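Local coordinates for MlnD (Bacillus methylotrophicus, PDB 5IL5), which belongs to a trans-AT polyketide synthase linked to macrolactin synthesis, represented here by its dehydratase domain, a type that removes water from carrier-bound beta-hydroxyacyl chains, at residues S265-V269 against E281-F287; F69-S73 against I218-Y222; K60-Q64 against N232-L236; S97-P101 against L236-I240. One frame throughout, in Å; residues are numbered along the deposited sequence.

The chain folds as a double hotdog. Interaction 1 lies within the C-terminal hotdog, in the hairpin of strands 266-272 and 278-286. The other three join the N-terminal hotdog to the C-terminal one. Along the chain, the first segments of interactions 3, 2 and 4 come in that order, then the second segments of 2, 3 and 4, and last both segments of interaction 1. Interaction 2 uses helix 215-229, whose exit loop serves interactions 3 and 4; these two share Leu236. Interaction 4 brings strand 92-98 beside 239-245, next to 278-286 of interaction 1, so one sheet runs through both halves. All centres lie about 11 to 17 Å apart.

Interaction 1 (S265-V269 against E281-F287)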
loop_
_atom_site.group_PDB
_atom_site.type_symbol
_atom_site.label_atom_id
_atom_site.label_comp_id
_atom_site.label_asym_id
_atom_site.label_seq_id
_atom_site.Cartn_x
_atom_site.Cartn_y
_atom_site.Cartn_z
ATOM N N SER A 265 -26.704 5.731 31.614
ATOM C CA SER A 265 -25.311 5.293 31.660
ATOM C C SER A 265 -24.615 5.711 30.363
ATOM O O SER A 265 -24.225 4.895 29.525
ATOM C CB SER A 265 -25.227 3.789 31.898
ATOM O OG SER A 265 -25.348 3.468 33.280
ATOM N N ALA A 266 -24.471 7.029 30.217
ATOM C CA ALA A 266 -23.710 7.645 29.137
ATOM C C ALA A 266 -22.601 8.493 29.740
ATOM O O ALA A 266 -22.791 9.121 30.786
ATOM C CB ALA A 266 -24.603 8.518 28.255
ATOM N N TYR A 267 -21.446 8.522 29.083
ATOM C CA TYR A 267 -20.286 9.203 29.632
ATOM C C TYR A 267 -19.647 10.138 28.618
ATOM O O TYR A 267 -19.689 9.912 27.407
ATOM C CB TYR A 267 -19.298 8.178 30.165
ATOM C CG TYR A 267 -19.947 7.382 31.261
ATOM C CD1 TYR A 267 -19.776 7.733 32.592
ATOM C CD2 TYR A 267 -20.779 6.317 30.963
ATOM C CE1 TYR A 267 -20.397 7.025 33.595
ATOM C CE2 TYR A 267 -21.402 5.606 31.953
ATOM C CZ TYR A 267 -21.210 5.961 33.269
ATOM O OH TYR A 267 -21.836 5.246 34.259
ATOM N N ASP A 268 -19.088 11.221 29.147
ATOM C CA ASP A 268 -18.269 12.168 28.404
ATOM C C ASP A 268 -16.897 12.197 29.057
ATOM O O ASP A 268 -16.796 12.162 30.285
ATOM C CB ASP A 268 -18.879 13.576 28.410
ATOM C CG ASP A 268 -20.079 13.700 27.493
ATOM O OD1 ASP A 268 -20.368 12.735 26.759
ATOM O OD2 ASP A 268 -20.729 14.768 27.498
ATOM N N VAL A 269 -15.844 12.228 28.245
ATOM C CA VAL A 269 -14.481 12.199 28.758
ATOM C C VAL A 269 -13.642 13.252 28.052
ATOM O O VAL A 269 -13.897 13.606 26.898
ATOM C CB VAL A 269 -13.838 10.810 28.612
ATOM C CG1 VAL A 269 -12.625 10.725 29.529
ATOM C CG2 VAL A 269 -14.850 9.715 28.907
ATOM N N GLU A 281 -11.699 15.046 23.210
ATOM C CA GLU A 281 -13.008 14.852 23.817
ATOM C C GLU A 281 -13.580 13.536 23.320
ATOM O O GLU A 281 -13.579 13.281 22.113
ATOM C CB GLU A 281 -13.956 16.014 23.461
ATOM C CG GLU A 281 -15.373 15.876 24.008
ATOM C CD GLU A 281 -16.303 16.966 23.514
ATOM O OE1 GLU A 281 -15.880 17.754 22.639
ATOM O OE2 GLU A 281 -17.459 17.015 23.995
ATOM N N LEU A 282 -14.082 12.711 24.239
ATOM C CA LEU A 282 -14.919 11.566 23.883
ATOM C C LEU A 282 -16.289 11.751 24.513
ATOM O O LEU A 282 -16.439 11.664 25.737
ATOM C CB LEU A 282 -14.312 10.234 24.326
ATOM C CG LEU A 282 -13.280 9.633 23.382
ATOM C CD1 LEU A 282 -11.927 10.251 23.647
ATOM C CD2 LEU A 282 -13.256 8.117 23.516
ATOM N N SER A 283 -17.282 11.966 23.669
ATOM C CA SER A 283 -18.640 12.228 24.107
ATOM C C SER A 283 -19.506 10.983 23.944
ATOM O O SER A 283 -19.314 10.181 23.027
ATOM C CB SER A 283 -19.229 13.388 23.304
ATOM O OG SER A 283 -20.447 13.835 23.870
ATOM N N GLY A 284 -20.478 10.845 24.839
ATOM C CA GLY A 284 -21.499 9.817 24.724
ATOM C C GLY A 284 -20.989 8.397 24.601
ATOM O O GLY A 284 -21.527 7.616 23.806
ATOM N N LEU A 285 -19.981 8.031 25.388
ATOM C CA LEU A 285 -19.591 6.632 25.503
ATOM C C LEU A 285 -20.659 5.865 26.273
ATOM O O LEU A 285 -21.059 6.275 27.368
ATOM C CB LEU A 285 -18.241 6.510 26.215
ATOM C CG LEU A 285 -17.642 5.109 26.424
ATOM C CD1 LEU A 285 -16.124 5.165 26.538
ATOM C CD2 LEU A 285 -18.237 4.416 27.649
ATOM N N VAL A 286 -21.121 4.747 25.701
ATOM C CA VAL A 286 -22.176 3.932 26.293
ATOM C C VAL A 286 -21.757 2.467 26.259
ATOM O O VAL A 286 -21.300 1.971 25.224
ATOM C CB VAL A 286 -23.522 4.123 25.567
ATOM C CG1 VAL A 286 -24.644 3.478 26.362
ATOM C CG2 VAL A 286 -23.807 5.604 25.349
ATOM N N PHE A 287 -21.918 1.777 27.384
ATOM C CA PHE A 287 -21.583 0.358 27.466
ATOM C C PHE A 287 -22.720 -0.505 26.931
ATOM O O PHE A 287 -23.889 -0.292 27.260
ATOM C CB PHE A 287 -21.272 -0.036 28.908
ATOM C CG PHE A 287 -19.904 0.356 29.359
ATOM C CD1 PHE A 287 -18.800 -0.396 28.989
ATOM C CD2 PHE A 287 -19.713 1.474 30.150
ATOM C CE1 PHE A 287 -17.533 -0.042 29.404
ATOM C CE2 PHE A 287 -18.448 1.832 30.568
ATOM C CZ PHE A 287 -17.357 1.075 30.192
#
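The strand 281-286 does not run flat beside 266-269. It swells at Gly284, which with Leu285 faces Tyr267 in a G1 beta bulge. The positive phi of Gly284 (55°) suits glycine. Asp268 reaches across to this swelling: OD1 accepts from Gly284 N at 2.7 Å and from Ser283 OG at 3.1 Å. Tyr267 and Leu285 are the hydrogen-bonded pair at the bulge, with Tyr267 N 2.9 Å from Leu285 O. Val269 and Leu282 form the regular pair beyond it. This hairpin belongs to the hotdog sheet that wraps helix 215-229. Val269 and Leu282 project from the face turned to that helix, their CB atoms 4.4 Å apart, and Val269 sits against Val221 and Val225. Tyr267 and Leu285 lie on the same face, with Leu285 O at the edge of the Tyr267 ring. Leu285 fits against Ile240 and Pro237. The Phe287 ring packs on Tyr222 and Val225. On the opposite face, Ala266 CB nestles 4.2 Å from Val286 CG2.

Interaction 2 (F69-S73 against I218-Y222)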
loop_
_atom_site.group_PDB
_atom_site.type_symbol
_atom_site.label_atom_id
_atom_site.label_comp_id
_atom_site.label_asym_id
_atom_site.label_seq_id
_atom_site.Cartn_x
_atom_site.Cartn_y
_atom_site.Cartn_z
ATOM N N PHE A 69 -5.931 -6.678 23.155
ATOM C CA PHE A 69 -5.429 -5.367 22.798
ATOM C C PHE A 69 -6.437 -4.314 23.253
ATOM O O PHE A 69 -7.642 -4.488 23.047
ATOM C CB PHE A 69 -5.213 -5.257 21.290
ATOM C CG PHE A 69 -4.500 -4.007 20.874
ATOM C CD1 PHE A 69 -3.127 -3.904 20.994
ATOM C CD2 PHE A 69 -5.204 -2.929 20.369
ATOM C CE1 PHE A 69 -2.471 -2.751 20.620
ATOM C CE2 PHE A 69 -4.548 -1.773 19.990
ATOM C CZ PHE A 69 -3.181 -1.685 20.117
ATOM N N PRO A 70 -5.985 -3.219 23.868
ATOM C CA PRO A 70 -6.936 -2.247 24.422
ATOM C C PRO A 70 -7.945 -1.790 23.379
ATOM O O PRO A 70 -7.608 -1.569 22.213
ATOM C CB PRO A 70 -6.040 -1.092 24.888
ATOM C CG PRO A 70 -4.698 -1.344 24.274
ATOM C CD PRO A 70 -4.593 -2.818 24.126
ATOM N N PHE A 71 -9.195 -1.637 23.817
ATOM C CA PHE A 71 -10.269 -1.281 22.899
ATOM C C PHE A 71 -9.985 0.035 22.190
ATOM O O PHE A 71 -9.945 0.095 20.957
ATOM C CB PHE A 71 -11.598 -1.191 23.652
ATOM C CG PHE A 71 -12.122 -2.511 24.107
ATOM C CD1 PHE A 71 -12.653 -3.396 23.188
ATOM C CD2 PHE A 71 -12.108 -2.867 25.445
ATOM C CE1 PHE A 71 -13.147 -4.615 23.587
ATOM C CE2 PHE A 71 -12.599 -4.093 25.850
ATOM C CZ PHE A 71 -13.122 -4.968 24.917
ATOM N N LEU A 72 -9.795 1.107 22.961
ATOM C CA LEU A 72 -9.883 2.446 22.396
ATOM C C LEU A 72 -8.681 2.822 21.538
ATOM O O LEU A 72 -8.774 3.768 20.750
ATOM C CB LEU A 72 -10.048 3.467 23.523
ATOM C CG LEU A 72 -11.325 3.348 24.368
ATOM C CD1 LEU A 72 -11.496 4.541 25.296
ATOM C CD2 LEU A 72 -12.563 3.162 23.499
ATOM N N SER A 73 -7.574 2.087 21.627
ATOM C CA SER A 73 -6.444 2.385 20.755
ATOM C C SER A 73 -6.778 2.159 19.291
ATOM O O SER A 73 -6.022 2.590 18.415
ATOM C CB SER A 73 -5.236 1.535 21.139
ATOM O OG SER A 73 -4.552 2.086 22.250
ATOM N N ILE A 218 -5.045 7.300 25.901
ATOM C CA ILE A 218 -6.426 6.951 25.597
ATOM C C ILE A 218 -6.923 5.817 26.486
ATOM O O ILE A 218 -8.132 5.685 26.691
ATOM C CB ILE A 218 -6.581 6.618 24.098
ATOM C CG1 ILE A 218 -8.060 6.513 23.707
ATOM C CG2 ILE A 218 -5.860 5.323 23.733
ATOM C CD1 ILE A 218 -8.815 7.827 23.712
ATOM N N GLU A 219 -6.028 4.980 27.020
ATOM C CA GLU A 219 -6.475 3.958 27.960
ATOM C C GLU A 219 -6.799 4.551 29.325
ATOM O O GLU A 219 -7.669 4.033 30.031
ATOM C CB GLU A 219 -5.423 2.860 28.096
ATOM C CG GLU A 219 -5.924 1.624 28.823
ATOM C CD GLU A 219 -7.092 0.958 28.130
ATOM O OE1 GLU A 219 -7.251 1.134 26.904
ATOM O OE2 GLU A 219 -7.863 0.267 28.821
ATOM N N SER A 220 -6.111 5.624 29.720
ATOM C CA SER A 220 -6.540 6.370 30.897
ATOM C C SER A 220 -7.978 6.842 30.742
ATOM O O SER A 220 -8.748 6.843 31.708
ATOM C CB SER A 220 -5.614 7.561 31.132
ATOM O OG SER A 220 -4.333 7.132 31.546
ATOM N N VAL A 221 -8.349 7.263 29.534
ATOM C CA VAL A 221 -9.725 7.663 29.260
ATOM C C VAL A 221 -10.677 6.529 29.602
ATOM O O VAL A 221 -11.669 6.718 30.313
ATOM C CB VAL A 221 -9.863 8.102 27.789
ATOM C CG1 VAL A 221 -11.335 8.148 27.346
ATOM C CG2 VAL A 221 -9.151 9.441 27.578
ATOM N N TYR A 222 -10.384 5.329 29.105
ATOM C CA TYR A 222 -11.234 4.183 29.391
ATOM C C TYR A 222 -11.210 3.849 30.877
ATOM O O TYR A 222 -12.253 3.548 31.468
ATOM C CB TYR A 222 -10.796 2.990 28.538
ATOM C CG TYR A 222 -11.744 1.816 28.596
ATOM C CD1 TYR A 222 -13.036 1.938 28.120
ATOM C CD2 TYR A 222 -11.333 0.571 29.049
ATOM C CE1 TYR A 222 -13.914 0.885 28.149
ATOM C CE2 TYR A 222 -12.206 -0.501 29.066
ATOM C CZ TYR A 222 -13.492 -0.336 28.616
ATOM O OH TYR A 222 -14.348 -1.411 28.639
#
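Helix 215-229 is the central helix of the C-terminal hotdog, and here it meets the loop that leads into helix 74-86 of the N-terminal hotdog. The contact is buried and has no hydrogen bond across it. Apolar packing dominates, and Leu72 has the largest covered area of any residue here. Leu72 CB lies 3.6 Å from Ile218 CG1. Leu72 CD1 sits 3.7 Å from Tyr222 CB and 4.2 Å from Val221 CG1, so the side chain rests over one turn of the helix. Aromatic contact comes next: Phe71 CD2 is 4.3 Å from Tyr222 CZ. Tyr222 also packs on Pro237, at the start of interaction 4. The polar group is Glu219. Its carboxylate turns back toward the loop. Glu219 OE1 lies 3.2 Å from Pro70 CB, while OE2 is hydrogen-bonded to Tyr179. By sequence resemblance, Glu219 probably stands where related dehydratases carry the aspartate of their active site, and Pro70 where they have the proline of the HxxxGxxxxP motif. The last contact mixes the two kinds: the hydroxyl OG of Ser73 lies 3.8 Å from the methyl CG2 of Ile218.

Interaction 3 (K60-Q64 against N232-L236)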
loop_
_atom_site.group_PDB
_atom_site.type_symbol
_atom_site.label_atom_id
_atom_site.label_comp_id
_atom_site.label_asym_id
_atom_site.label_seq_id
_atom_site.Cartn_x
_atom_site.Cartn_y
_atom_site.Cartn_z
ATOM N N LYS A 60 -6.844 -7.282 30.334
ATOM C CA LYS A 60 -7.583 -8.479 30.703
ATOM C C LYS A 60 -8.867 -8.060 31.399
ATOM O O LYS A 60 -8.885 -7.065 32.130
ATOM C CB LYS A 60 -6.771 -9.381 31.634
ATOM C CG LYS A 60 -5.322 -9.586 31.217
ATOM C CD LYS A 60 -4.570 -10.445 32.232
ATOM C CE LYS A 60 -3.151 -10.754 31.770
ATOM N NZ LYS A 60 -2.401 -11.603 32.734
ATOM N N THR A 61 -9.947 -8.792 31.147
ATOM C CA THR A 61 -11.202 -8.574 31.849
ATOM C C THR A 61 -11.691 -9.887 32.437
ATOM O O THR A 61 -11.257 -10.970 32.042
ATOM C CB THR A 61 -12.283 -7.982 30.939
ATOM O OG1 THR A 61 -12.643 -8.930 29.931
ATOM C CG2 THR A 61 -11.780 -6.706 30.300
ATOM N N LYS A 62 -12.586 -9.774 33.416
ATOM C CA LYS A 62 -13.195 -10.959 34.006
ATOM C C LYS A 62 -14.039 -11.740 33.007
ATOM O O LYS A 62 -14.376 -12.898 33.276
ATOM C CB LYS A 62 -14.038 -10.547 35.213
ATOM C CG LYS A 62 -15.144 -9.558 34.885
ATOM C CD LYS A 62 -15.856 -9.075 36.140
ATOM C CE LYS A 62 -16.799 -7.920 35.832
ATOM N NZ LYS A 62 -17.650 -7.554 37.002
ATOM N N TYR A 63 -14.387 -11.142 31.864
ATOM C CA TYR A 63 -15.187 -11.834 30.862
ATOM C C TYR A 63 -14.364 -12.731 29.947
ATOM O O TYR A 63 -14.948 -13.549 29.228
ATOM C CB TYR A 63 -15.945 -10.825 30.000
ATOM C CG TYR A 63 -16.873 -9.914 30.765
ATOM C CD1 TYR A 63 -18.075 -10.385 31.276
ATOM C CD2 TYR A 63 -16.549 -8.583 30.975
ATOM C CE1 TYR A 63 -18.926 -9.554 31.969
ATOM C CE2 TYR A 63 -17.394 -7.750 31.668
ATOM C CZ TYR A 63 -18.580 -8.237 32.163
ATOM O OH TYR A 63 -19.417 -7.396 32.855
ATOM N N GLN A 64 -13.038 -12.611 29.954
ATOM C CA GLN A 64 -12.199 -13.267 28.962
ATOM C C GLN A 64 -11.036 -13.979 29.636
ATOM O O GLN A 64 -10.371 -13.404 30.503
ATOM C CB GLN A 64 -11.669 -12.234 27.960
ATOM C CG GLN A 64 -12.748 -11.608 27.082
ATOM C CD GLN A 64 -13.395 -12.615 26.148
ATOM O OE1 GLN A 64 -12.745 -13.563 25.684
ATOM N NE2 GLN A 64 -14.684 -12.419 25.869
ATOM N N ASN A 232 -21.283 -1.198 36.832
ATOM C CA ASN A 232 -22.048 -0.824 35.652
ATOM C C ASN A 232 -21.184 -0.820 34.404
ATOM O O ASN A 232 -21.686 -0.543 33.307
ATOM C CB ASN A 232 -22.625 0.579 35.837
ATOM C CG ASN A 232 -23.374 0.739 37.142
ATOM O OD1 ASN A 232 -23.700 -0.245 37.816
ATOM N ND2 ASN A 232 -23.647 1.989 37.511
ATOM N N ALA A 233 -19.901 -1.136 34.555
ATOM C CA ALA A 233 -19.015 -1.247 33.415
ATOM C C ALA A 233 -19.278 -2.565 32.711
ATOM O O ALA A 233 -19.341 -3.621 33.351
ATOM C CB ALA A 233 -17.559 -1.167 33.871
ATOM N N GLY A 234 -19.444 -2.498 31.395
ATOM C CA GLY A 234 -19.551 -3.670 30.559
ATOM C C GLY A 234 -18.226 -4.150 30.028
ATOM O O GLY A 234 -18.173 -5.143 29.294
ATOM N N GLU A 235 -17.142 -3.458 30.381
ATOM C CA GLU A 235 -15.804 -3.783 29.902
ATOM C C GLU A 235 -15.814 -4.006 28.391
ATOM O O GLU A 235 -15.102 -4.865 27.863
ATOM C CB GLU A 235 -15.236 -5.001 30.639
ATOM C CG GLU A 235 -14.361 -4.645 31.841
ATOM C CD GLU A 235 -15.167 -4.446 33.117
ATOM O OE1 GLU A 235 -15.944 -5.354 33.483
ATOM O OE2 GLU A 235 -15.038 -3.373 33.746
ATOM N N LEU A 236 -16.648 -3.234 27.696
ATOM C CA LEU A 236 -16.619 -3.108 26.245
ATOM C C LEU A 236 -17.461 -1.889 25.891
ATOM O O LEU A 236 -18.670 -1.888 26.157
ATOM C CB LEU A 236 -17.167 -4.356 25.553
ATOM C CG LEU A 236 -17.287 -4.227 24.032
ATOM C CD1 LEU A 236 -16.760 -5.490 23.382
ATOM C CD2 LEU A 236 -18.721 -3.954 23.589
#
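Glu235 is bent to meet the turn 61-64. Its backbone is in the left-handed region (47/36). Its chi1 of -95° falls between wells and chi2 is p, which sets the carboxylate beside the side chains of Lys62 and Tyr63. Glu235 CG lies 3.6 Å from Thr61 CG2. Thr61 is p, so its OG1 faces inward and takes a weak bond from Tyr63 N at 3.4 Å, as in an ST turn. Gln64 N bonds Thr61 O at 3.2 Å and closes a type I beta turn. Tyr63, in the m rotamer, sends its ring along the facing loop: Tyr63 CE2 is 3.6 Å from Gly234 O and 3.3 Å from Glu235 OE1. Lys62 is p and then fully extended. Lys62 NZ stops 4.5 Å from Glu235 OE1, near enough for attraction but beyond a salt bridge. The contact joins a turn of the N-terminal hotdog to the loop after helix 215-229. By sequence resemblance, Thr61 probably occupies the histidine position of the HxxxGxxxxP motif, at the seam of the dehydratase double hotdog.

Interaction 4 (S97-P101 against L236-I240); sequences SFREP and LPENI
A single hydrogen bond joins these segments, Phe98 N to Glu238 O at 3.0 Å, and Ser97 CA makes a CA-H...O contact to the same Glu238 O at 3.3 Å. The segments point 158° apart, end to end. Ser97 and Asn239 form an antiparallel non-hydrogen-bonded pair, CA to CA 4.7 Å. Phe98 and Glu238 have CA atoms 4.9 Å apart. Phi/psi are Ser97 -133/122, Phe98 -108/121, Arg99 -114/-33, Glu100 -142/147 and Pro101 -79/151; then Leu236 -166/117, Pro237 -84/98, Glu238 -59/-41 (helical), Asn239 -140/147 and Ile240 -140/122. Arg99 and Glu100 point away. This is the seam of the double hotdog, where strand 92-98 of the N-terminal half lies beside 239-245 of the C-terminal half. Glu238 and Asn239 form a classic beta bulge opposite Val286 of the next strand. Phe98 is m with chi2 81°. Phe98 CD1 lies 3.1 Å from Pro237 O, and Phe98 CE1 4.0 Å from CD1 of Ile240, an m, t rotamer. Leu236 is t at chi1 (chi2 136°). Leu236 CD2 lies 3.4 Å from Phe98 O, and Leu236 CD1 4.3 Å from Pro101 CD. Leu72 of interaction 2 touches both Phe98 and Ile240.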
loop_
_atom_site.group_PDB
_atom_site.type_symbol
_atom_site.label_atom_id
_atom_site.label_comp_id
_atom_site.label_asym_id
_atom_site.label_seq_id
_atom_site.Cartn_x
_atom_site.Cartn_y
_atom_site.Cartn_z
ATOM N N SER A 97 -18.456 2.192 16.990
ATOM C CA SER A 97 -19.145 0.992 17.451
ATOM C C SER A 97 -18.119 -0.106 17.689
ATOM O O SER A 97 -17.387 -0.479 16.769
ATOM C CB SER A 97 -20.189 0.541 16.428
ATOM O OG SER A 97 -20.875 -0.602 16.891
ATOM N N PHE A 98 -18.064 -0.623 18.913
ATOM C CA PHE A 98 -17.151 -1.701 19.273
ATOM C C PHE A 98 -17.951 -2.984 19.453
ATOM O O PHE A 98 -18.849 -3.047 20.299
ATOM C CB PHE A 98 -16.365 -1.352 20.535
ATOM C CG PHE A 98 -15.434 -0.183 20.354
ATOM C CD1 PHE A 98 -15.902 1.122 20.415
ATOM C CD2 PHE A 98 -14.089 -0.390 20.096
ATOM C CE1 PHE A 98 -15.040 2.190 20.240
ATOM C CE2 PHE A 98 -13.231 0.675 19.923
ATOM C CZ PHE A 98 -13.708 1.963 19.993
ATOM N N ARG A 99 -17.618 -4.003 18.663
ATOM C CA ARG A 99 -18.396 -5.233 18.605
ATOM C C ARG A 99 -17.679 -6.465 19.132
ATOM O O ARG A 99 -18.334 -7.353 19.679
ATOM C CB ARG A 99 -18.834 -5.495 17.161
ATOM C CG ARG A 99 -19.968 -4.591 16.731
ATOM C CD ARG A 99 -20.218 -4.648 15.246
ATOM N NE ARG A 99 -20.376 -6.009 14.748
ATOM C CZ ARG A 99 -20.829 -6.297 13.534
ATOM N NH1 ARG A 99 -21.178 -5.323 12.702
ATOM N NH2 ARG A 99 -20.932 -7.559 13.153
ATOM N N GLU A 100 -16.365 -6.558 18.970
ATOM C CA GLU A 100 -15.621 -7.710 19.454
ATOM C C GLU A 100 -14.282 -7.250 20.011
ATOM O O GLU A 100 -13.703 -6.274 19.518
ATOM C CB GLU A 100 -15.378 -8.752 18.347
ATOM C CG GLU A 100 -16.635 -9.472 17.865
ATOM C CD GLU A 100 -17.276 -10.350 18.936
ATOM O OE1 GLU A 100 -16.573 -10.715 19.911
ATOM O OE2 GLU A 100 -18.479 -10.674 18.794
ATOM N N PRO A 101 -13.775 -7.920 21.045
ATOM C CA PRO A 101 -12.418 -7.638 21.517
ATOM C C PRO A 101 -11.363 -8.289 20.639
ATOM O O PRO A 101 -11.578 -9.338 20.028
ATOM C CB PRO A 101 -12.404 -8.243 22.924
ATOM C CG PRO A 101 -13.389 -9.349 22.851
ATOM C CD PRO A 101 -14.472 -8.875 21.924
ATOM N N LEU A 236 -16.648 -3.234 27.696
ATOM C CA LEU A 236 -16.619 -3.108 26.245
ATOM C C LEU A 236 -17.461 -1.889 25.891
ATOM O O LEU A 236 -18.670 -1.888 26.157
ATOM C CB LEU A 236 -17.167 -4.356 25.553
ATOM C CG LEU A 236 -17.287 -4.227 24.032
ATOM C CD1 LEU A 236 -16.760 -5.490 23.382
ATOM C CD2 LEU A 236 -18.721 -3.954 23.589
ATOM N N PRO A 237 -16.889 -0.835 25.304
ATOM C CA PRO A 237 -17.712 0.342 25.006
ATOM C C PRO A 237 -18.449 0.166 23.692
ATOM O O PRO A 237 -17.904 0.414 22.613
ATOM C CB PRO A 237 -16.697 1.495 24.963
ATOM C CG PRO A 237 -15.331 0.857 24.911
ATOM C CD PRO A 237 -15.481 -0.632 24.918
ATOM N N GLU A 238 -19.714 -0.242 23.798
ATOM C CA GLU A 238 -20.496 -0.607 22.622
ATOM C C GLU A 238 -20.595 0.549 21.636
ATOM O O GLU A 238 -20.491 0.343 20.422
ATOM C CB GLU A 238 -21.883 -1.085 23.059
ATOM C CG GLU A 238 -22.660 -1.884 22.011
ATOM C CD GLU A 238 -23.788 -2.707 22.617
ATOM O OE1 GLU A 238 -24.223 -2.395 23.751
ATOM O OE2 GLU A 238 -24.233 -3.670 21.956
ATOM N N ASN A 239 -20.791 1.771 22.133
ATOM C CA ASN A 239 -20.958 2.932 21.270
ATOM C C ASN A 239 -20.230 4.142 21.838
ATOM O O ASN A 239 -20.102 4.298 23.053
ATOM C CB ASN A 239 -22.427 3.290 21.096
ATOM C CG ASN A 239 -23.162 2.316 20.207
ATOM O OD1 ASN A 239 -23.729 1.338 20.681
ATOM N ND2 ASN A 239 -23.155 2.579 18.907
ATOM N N ILE A 240 -19.723 4.979 20.934
ATOM C CA ILE A 240 -19.180 6.287 21.287
ATOM C C ILE A 240 -19.622 7.270 20.210
ATOM O O ILE A 240 -19.331 7.069 19.025
ATOM C CB ILE A 240 -17.648 6.274 21.420
ATOM C CG1 ILE A 240 -17.246 5.141 22.372
ATOM C CG2 ILE A 240 -17.157 7.628 21.927
ATOM C CD1 ILE A 240 -15.792 5.128 22.797
#